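Local coordinates for protein mycobacterial cidal antitoxin MbcA (Mycobacterium tuberculosis, PDB 6FKG) that neutralizes the toxin MbcT of a type II toxin-antitoxin system by blocking access to the toxin's active site, at residues 64-69 against 106-110. Numbering follows the deposited sequence.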
# COMPACT_ATOMS: atom_id res chain seq x y z
N ALA C 64 0.70 32.60 -10.47
CA ALA C 64 1.36 32.13 -11.69
C ALA C 64 0.47 32.38 -12.91
O ALA C 64 0.92 32.84 -13.97
CB ALA C 64 1.70 30.65 -11.59
N LEU C 65 -0.81 32.06 -12.75
CA LEU C 65 -1.77 32.16 -13.84
C LEU C 65 -1.89 33.59 -14.39
O LEU C 65 -2.18 33.78 -15.57
CB LEU C 65 -3.14 31.65 -13.36
CG LEU C 65 -4.25 31.46 -14.39
CD1 LEU C 65 -3.82 30.52 -15.50
CD2 LEU C 65 -5.51 30.95 -13.69
N ALA C 66 -1.62 34.58 -13.55
CA ALA C 66 -1.74 35.98 -13.98
C ALA C 66 -0.72 36.33 -15.06
O ALA C 66 -0.90 37.28 -15.81
CB ALA C 66 -1.59 36.93 -12.77
N GLU C 67 0.35 35.55 -15.14
CA GLU C 67 1.34 35.79 -16.18
C GLU C 67 0.82 35.48 -17.58
O GLU C 67 1.33 35.99 -18.57
CB GLU C 67 2.61 34.97 -15.91
CG GLU C 67 3.79 35.42 -16.78
CD GLU C 67 5.05 34.56 -16.61
OE1 GLU C 67 5.00 33.56 -15.86
OE2 GLU C 67 6.10 34.90 -17.22
N VAL C 68 -0.20 34.63 -17.69
CA VAL C 68 -0.55 34.09 -19.00
C VAL C 68 -2.00 34.35 -19.39
O VAL C 68 -2.35 34.22 -20.56
CB VAL C 68 -0.27 32.56 -19.08
CG1 VAL C 68 1.22 32.28 -18.89
CG2 VAL C 68 -1.07 31.78 -18.02
N LEU C 69 -2.85 34.71 -18.43
CA LEU C 69 -4.24 35.08 -18.76
C LEU C 69 -4.72 36.28 -17.97
O LEU C 69 -4.44 36.39 -16.79
CB LEU C 69 -5.20 33.93 -18.49
CG LEU C 69 -5.11 32.71 -19.39
CD1 LEU C 69 -6.01 31.63 -18.79
CD2 LEU C 69 -5.53 33.06 -20.83
N ILE C 106 1.00 26.03 -16.70
CA ILE C 106 1.12 27.49 -16.82
C ILE C 106 2.49 27.90 -17.37
O ILE C 106 2.60 28.78 -18.23
CB ILE C 106 0.84 28.16 -15.45
CG1 ILE C 106 -0.64 28.00 -15.11
CG2 ILE C 106 1.27 29.63 -15.43
CD1 ILE C 106 -0.99 28.26 -13.63
N ASP C 107 3.54 27.22 -16.93
CA ASP C 107 4.87 27.47 -17.48
C ASP C 107 4.95 27.17 -18.98
O ASP C 107 5.57 27.92 -19.74
CB ASP C 107 5.92 26.64 -16.73
CG ASP C 107 6.53 27.39 -15.59
OD1 ASP C 107 6.72 28.62 -15.74
OD2 ASP C 107 6.85 26.76 -14.57
N ALA C 108 4.32 26.07 -19.40
CA ALA C 108 4.27 25.73 -20.82
C ALA C 108 3.50 26.80 -21.61
O ALA C 108 3.91 27.19 -22.69
CB ALA C 108 3.65 24.33 -21.04
N MET C 109 2.41 27.29 -21.03
CA MET C 109 1.65 28.38 -21.64
C MET C 109 2.50 29.63 -21.82
O MET C 109 2.51 30.27 -22.87
CB MET C 109 0.42 28.69 -20.79
CG MET C 109 -0.58 27.54 -20.79
SD MET C 109 -1.87 27.79 -19.58
CE MET C 109 -2.69 29.22 -20.28
N ALA C 110 3.26 29.95 -20.78
CA ALA C 110 4.12 31.12 -20.78
C ALA C 110 5.29 30.98 -21.77
O ALA C 110 5.90 31.98 -22.14
CB ALA C 110 4.67 31.37 -19.36
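Ile106 lies over one face of the Ala64–Leu65 peptide. Ile106 CG2 is 3.5 Å from Ala64 O, and Ile106 CD1 is 3.9 Å from Leu65 N. Glu67 N hydrogen-bonds to Ala64 O from the other side of that plane. The Glu67 carboxylate has Ala110 CB over one face, 4.1 Å from Glu67 OE1. Glu67 OE2 forms a salt bridge with Arg33 of one MbcT chain and a hydrogen bond with Gln160 of a second MbcT chain.

Val68 fills the middle of the contact. Val68 CG1 points away from its own carbonyl carbon (chi1 -62°) and meets Ala110 CB at 3.6 Å. Val68 CG2 faces Ile106 CG2 at 4.1 Å. Val68 CG2 also lies 3.8 Å from Met109 CE. The Met109 chain bends at chi3 (66°), which turns the methyl toward Val68 and Leu69. Leu65 CD1 meets Ile106 CG1 and Ile106 CD1, both at 4.1 Å, and the two side chains cross at about a right angle. Beyond them, Leu65 and Leu69 pack on helix 71-78.

No hydrogen bond crosses between 64-69 and 106-110. Leu65 O accepts from both Val68 N and Leu69 N. Apolar contacts join 64-69 to helix 99-110 and bring two acids close, with Glu67 OE1 and Asp107 OD1 5.2 Å apart. Both form salt bridges to Arg33 of the same MbcT chain, which probably offsets their like charges. The contact thus places part of the toxin-binding face.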